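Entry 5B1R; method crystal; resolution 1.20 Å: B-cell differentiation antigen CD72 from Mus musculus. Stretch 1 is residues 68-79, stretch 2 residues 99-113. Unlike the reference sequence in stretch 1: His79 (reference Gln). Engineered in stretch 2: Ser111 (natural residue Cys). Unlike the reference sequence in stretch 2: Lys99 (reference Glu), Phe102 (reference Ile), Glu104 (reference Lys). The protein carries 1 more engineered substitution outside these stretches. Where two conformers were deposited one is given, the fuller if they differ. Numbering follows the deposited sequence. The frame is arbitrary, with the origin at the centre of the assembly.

Stretch 1 (68-79) SYWIQMSKKWRH
Stretch 2 (99-113) KRTFSECAELHPSIC

A single beta bridge joins the stretches, Trp70 with the engineered Ser111 (CA-CA 4.4 Å), yet 867 Å² is buried between them, and Trp70 has the largest area covered by the other stretch, 180 Å². Trp70 (phi/psi -60/136) binds the parallel 109-113 strand through both backbone polar atoms: Trp70 N donates to Pro110 O (2.9 Å, 157°), and Ile112 N donates to Trp70 O (3.1 Å, 152°).

With chi1 m (-70°) and chi2 127°, the indole reaches the type I turn Glu104-Glu107. Trp70 NE1 makes a weak hydrogen bond to Glu107 O (3.2 Å, 134°), and Trp70 CH2 lies 3.4 Å from Glu104 O, near the ring plane. His109 CB sits over the face of the five-membered ring, 3.9 Å from its centroid, and the imidazole (chi1 m, chi2 -72°) turns its edge to that face, planes at 82°. Glu107 OE1 accepts from His109 NE2 (2.8 Å) and Ser103 OG (2.9 Å).

Tyr69 (chi1 m, chi2 82°) offers a flat face to Pro110, whose CG is 3.9 Å from the centroid; Tyr69 CB meets Ile112 CD1 at 3.9 Å. All four residues, Trp70 included, are buried.

Arg100, t at chi1 and chi2 and bent at chi3 (m, -59°), donates from NH1 to Gln72 O (3.1 Å, 155°), while Ser74 CB lies over a guanidinium face, 3.5 Å from Arg100 CZ. Water 2 links Arg100 NH2 (2.9 Å) to Gln72 O (2.8 Å).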

# COMPACT_ATOMS: atom_id res chain seq x y z
N SER A 68 -9.41 0.61 -5.71
CA SER A 68 -8.78 -0.20 -4.67
C SER A 68 -7.32 -0.35 -5.00
O SER A 68 -6.96 -0.47 -6.17
CB SER A 68 -9.39 -1.59 -4.62
OG SER A 68 -10.78 -1.56 -4.34
N TYR A 69 -6.48 -0.36 -3.96
CA TYR A 69 -5.04 -0.34 -4.16
C TYR A 69 -4.37 -1.58 -3.60
O TYR A 69 -4.53 -1.89 -2.42
CB TYR A 69 -4.41 0.89 -3.49
CG TYR A 69 -4.86 2.19 -4.12
CD1 TYR A 69 -6.08 2.77 -3.78
CD2 TYR A 69 -4.07 2.83 -5.07
CE1 TYR A 69 -6.51 3.93 -4.40
CE2 TYR A 69 -4.49 4.01 -5.69
CZ TYR A 69 -5.70 4.56 -5.34
OH TYR A 69 -6.15 5.72 -5.93
N TRP A 70 -3.59 -2.28 -4.43
CA TRP A 70 -2.77 -3.36 -3.90
C TRP A 70 -1.77 -2.85 -2.86
O TRP A 70 -1.11 -1.82 -3.08
CB TRP A 70 -1.99 -4.06 -5.01
CG TRP A 70 -2.77 -4.90 -5.98
CD1 TRP A 70 -2.75 -4.80 -7.33
CD2 TRP A 70 -3.60 -6.03 -5.66
NE1 TRP A 70 -3.53 -5.78 -7.88
CE2 TRP A 70 -4.07 -6.55 -6.88
CE3 TRP A 70 -3.99 -6.64 -4.46
CZ2 TRP A 70 -4.91 -7.68 -6.94
CZ3 TRP A 70 -4.84 -7.74 -4.52
CH2 TRP A 70 -5.29 -8.24 -5.75
N ILE A 71 -1.64 -3.59 -1.77
CA ILE A 71 -0.66 -3.31 -0.72
C ILE A 71 -0.03 -4.64 -0.28
O ILE A 71 -0.40 -5.71 -0.77
CB ILE A 71 -1.31 -2.58 0.50
CG1 ILE A 71 -2.40 -3.44 1.17
CG2 ILE A 71 -1.86 -1.21 0.08
CD1 ILE A 71 -2.70 -3.03 2.58
N GLN A 72 0.91 -4.56 0.65
CA GLN A 72 1.52 -5.76 1.20
C GLN A 72 0.49 -6.62 1.93
O GLN A 72 -0.28 -6.13 2.75
CB GLN A 72 2.60 -5.37 2.20
CG GLN A 72 3.29 -6.56 2.82
CD GLN A 72 4.18 -6.16 3.99
OE1 GLN A 72 5.32 -5.74 3.79
NE2 GLN A 72 3.65 -6.25 5.20
N MET A 73 0.50 -7.91 1.65
CA MET A 73 -0.32 -8.85 2.38
C MET A 73 0.09 -8.86 3.86
O MET A 73 1.28 -8.85 4.19
CB MET A 73 -0.14 -10.25 1.79
CG MET A 73 -1.01 -11.28 2.45
SD MET A 73 -0.72 -12.97 1.89
CE MET A 73 0.97 -13.23 2.39
N SER A 74 -0.90 -8.87 4.74
CA SER A 74 -0.65 -8.89 6.18
C SER A 74 -0.64 -10.34 6.67
O SER A 74 -1.68 -10.98 6.75
CB SER A 74 -1.72 -8.09 6.89
OG SER A 74 -1.51 -8.18 8.28
N LYS A 75 0.55 -10.85 6.98
CA LYS A 75 0.68 -12.27 7.33
C LYS A 75 -0.01 -12.64 8.63
O LYS A 75 -0.36 -13.81 8.82
CB LYS A 75 2.14 -12.69 7.36
CG LYS A 75 2.80 -12.59 6.00
CD LYS A 75 4.24 -13.09 6.04
CE LYS A 75 4.90 -12.97 4.68
NZ LYS A 75 4.05 -13.55 3.61
N LYS A 76 -0.21 -11.67 9.53
CA LYS A 76 -0.78 -12.01 10.83
C LYS A 76 -2.17 -12.62 10.71
O LYS A 76 -2.58 -13.37 11.60
CB LYS A 76 -0.85 -10.79 11.76
CG LYS A 76 -1.79 -9.72 11.27
CD LYS A 76 -1.84 -8.48 12.16
CE LYS A 76 -2.50 -8.74 13.51
NZ LYS A 76 -2.79 -7.49 14.30
N TRP A 77 -2.90 -12.31 9.64
CA TRP A 77 -4.26 -12.79 9.48
C TRP A 77 -4.35 -14.08 8.69
O TRP A 77 -5.43 -14.61 8.54
CB TRP A 77 -5.16 -11.70 8.86
CG TRP A 77 -5.21 -10.47 9.71
CD1 TRP A 77 -4.65 -9.24 9.43
CD2 TRP A 77 -5.80 -10.35 11.01
NE1 TRP A 77 -4.89 -8.38 10.46
CE2 TRP A 77 -5.58 -9.03 11.45
CE3 TRP A 77 -6.50 -11.23 11.84
CZ2 TRP A 77 -6.04 -8.56 12.68
CZ3 TRP A 77 -6.95 -10.76 13.07
CH2 TRP A 77 -6.72 -9.45 13.48
N ARG A 78 -3.23 -14.57 8.15
CA ARG A 78 -3.23 -15.78 7.31
C ARG A 78 -2.68 -16.98 8.07
O ARG A 78 -1.61 -16.91 8.69
CB ARG A 78 -2.35 -15.57 6.08
CG ARG A 78 -2.70 -14.35 5.23
CD ARG A 78 -4.17 -14.28 4.80
NE ARG A 78 -4.31 -13.28 3.75
CZ ARG A 78 -4.29 -13.55 2.45
NH1 ARG A 78 -4.36 -12.57 1.57
NH2 ARG A 78 -4.20 -14.81 2.02
N HIS A 79 -3.39 -18.10 8.01
CA HIS A 79 -2.91 -19.28 8.71
C HIS A 79 -1.85 -19.99 7.87
O HIS A 79 -1.14 -20.86 8.38
CB HIS A 79 -4.05 -20.21 9.11
CG HIS A 79 -4.77 -20.81 7.94
ND1 HIS A 79 -5.91 -20.25 7.41
CD2 HIS A 79 -4.53 -21.93 7.22
CE1 HIS A 79 -6.33 -20.99 6.40
NE2 HIS A 79 -5.51 -22.02 6.27
N LYS A 99 -10.62 -0.03 4.16
CA LYS A 99 -10.52 -1.34 4.79
C LYS A 99 -9.58 -2.23 4.00
O LYS A 99 -9.44 -2.06 2.78
CB LYS A 99 -11.90 -2.01 4.88
CG LYS A 99 -12.84 -1.31 5.83
CD LYS A 99 -14.17 -2.02 5.95
CE LYS A 99 -15.12 -1.22 6.83
NZ LYS A 99 -14.85 -1.39 8.29
N ARG A 100 -8.93 -3.16 4.68
CA ARG A 100 -8.22 -4.23 4.00
C ARG A 100 -9.24 -5.24 3.49
O ARG A 100 -10.12 -5.68 4.23
CB ARG A 100 -7.25 -4.93 4.96
CG ARG A 100 -6.46 -6.04 4.31
CD ARG A 100 -5.53 -6.76 5.29
NE ARG A 100 -4.59 -5.82 5.89
CZ ARG A 100 -3.42 -5.47 5.35
NH1 ARG A 100 -2.98 -6.08 4.24
NH2 ARG A 100 -2.69 -4.54 5.93
N THR A 101 -9.12 -5.58 2.21
CA THR A 101 -10.02 -6.52 1.56
C THR A 101 -9.20 -7.54 0.77
O THR A 101 -8.04 -7.31 0.43
CB THR A 101 -10.99 -5.82 0.62
OG1 THR A 101 -10.27 -5.29 -0.48
CG2 THR A 101 -11.71 -4.69 1.33
N PHE A 102 -9.80 -8.68 0.51
CA PHE A 102 -9.12 -9.75 -0.21
C PHE A 102 -9.63 -9.88 -1.63
O PHE A 102 -10.82 -9.73 -1.87
CB PHE A 102 -9.31 -11.06 0.55
CG PHE A 102 -8.85 -10.99 1.98
CD1 PHE A 102 -7.54 -10.66 2.28
CD2 PHE A 102 -9.73 -11.27 3.03
CE1 PHE A 102 -7.10 -10.60 3.59
CE2 PHE A 102 -9.30 -11.22 4.35
CZ PHE A 102 -7.98 -10.89 4.63
N SER A 103 -8.72 -10.18 -2.56
CA SER A 103 -9.06 -10.39 -3.97
C SER A 103 -8.14 -11.43 -4.54
O SER A 103 -7.01 -11.58 -4.08
CB SER A 103 -8.87 -9.11 -4.81
OG SER A 103 -9.96 -8.23 -4.66
N GLU A 104 -8.58 -12.13 -5.58
CA GLU A 104 -7.63 -12.94 -6.32
C GLU A 104 -6.50 -12.06 -6.82
O GLU A 104 -6.71 -10.93 -7.30
CB GLU A 104 -8.29 -13.62 -7.49
CG GLU A 104 -9.25 -14.70 -7.05
CD GLU A 104 -10.01 -15.26 -8.19
OE1 GLU A 104 -10.67 -14.45 -8.88
OE2 GLU A 104 -9.95 -16.49 -8.41
N CYS A 105 -5.30 -12.59 -6.69
CA CYS A 105 -4.09 -11.85 -6.97
C CYS A 105 -3.99 -11.36 -8.43
O CYS A 105 -3.30 -10.38 -8.69
CB CYS A 105 -2.87 -12.67 -6.57
SG CYS A 105 -2.87 -13.20 -4.82
N ALA A 106 -4.68 -12.01 -9.35
CA ALA A 106 -4.61 -11.64 -10.76
C ALA A 106 -5.40 -10.38 -11.10
O ALA A 106 -5.24 -9.83 -12.19
CB ALA A 106 -5.08 -12.81 -11.65
N GLU A 107 -6.25 -9.90 -10.19
CA GLU A 107 -7.06 -8.72 -10.49
C GLU A 107 -6.20 -7.49 -10.75
O GLU A 107 -5.15 -7.32 -10.14
CB GLU A 107 -8.02 -8.36 -9.35
CG GLU A 107 -9.12 -9.35 -9.05
CD GLU A 107 -10.17 -8.77 -8.08
OE1 GLU A 107 -9.99 -7.64 -7.55
OE2 GLU A 107 -11.18 -9.46 -7.86
N LEU A 108 -6.67 -6.62 -11.63
CA LEU A 108 -5.93 -5.41 -12.01
C LEU A 108 -6.34 -4.21 -11.16
O LEU A 108 -7.50 -3.81 -11.16
CB LEU A 108 -6.18 -5.11 -13.49
CG LEU A 108 -5.85 -6.24 -14.47
CD1 LEU A 108 -6.21 -5.84 -15.89
CD2 LEU A 108 -4.38 -6.58 -14.35
N HIS A 109 -5.37 -3.63 -10.45
CA HIS A 109 -5.60 -2.48 -9.58
C HIS A 109 -4.36 -1.61 -9.59
O HIS A 109 -3.25 -2.09 -9.86
CB HIS A 109 -5.86 -2.94 -8.14
CG HIS A 109 -7.12 -3.71 -7.99
ND1 HIS A 109 -8.37 -3.11 -8.07
CD2 HIS A 109 -7.34 -5.03 -7.78
CE1 HIS A 109 -9.30 -4.04 -7.92
NE2 HIS A 109 -8.70 -5.21 -7.74
N PRO A 110 -4.53 -0.33 -9.24
CA PRO A 110 -3.35 0.47 -8.91
C PRO A 110 -2.73 -0.08 -7.62
O PRO A 110 -3.27 -1.01 -7.00
CB PRO A 110 -3.95 1.87 -8.68
CG PRO A 110 -5.37 1.58 -8.21
CD PRO A 110 -5.81 0.38 -9.01
N SER A 111 -1.61 0.50 -7.20
CA SER A 111 -0.89 -0.04 -6.05
C SER A 111 -0.17 1.08 -5.32
O SER A 111 -0.08 2.22 -5.83
CB SER A 111 0.10 -1.10 -6.52
OG SER A 111 1.05 -0.57 -7.44
N ILE A 112 0.35 0.76 -4.14
CA ILE A 112 1.13 1.73 -3.38
C ILE A 112 2.44 1.06 -3.02
O ILE A 112 2.44 -0.05 -2.46
CB ILE A 112 0.41 2.17 -2.09
CG1 ILE A 112 -1.02 2.63 -2.40
CG2 ILE A 112 1.22 3.26 -1.39
CD1 ILE A 112 -1.92 2.75 -1.20
N CYS A 113 3.56 1.70 -3.37
CA CYS A 113 4.88 1.24 -2.97
C CYS A 113 5.39 2.09 -1.81
O CYS A 113 4.93 3.21 -1.59
CB CYS A 113 5.87 1.38 -4.12
SG CYS A 113 5.44 0.59 -5.69
O HOH W 1 -9.49 -0.53 -8.55
O HOH W 2 0.03 -4.52 4.98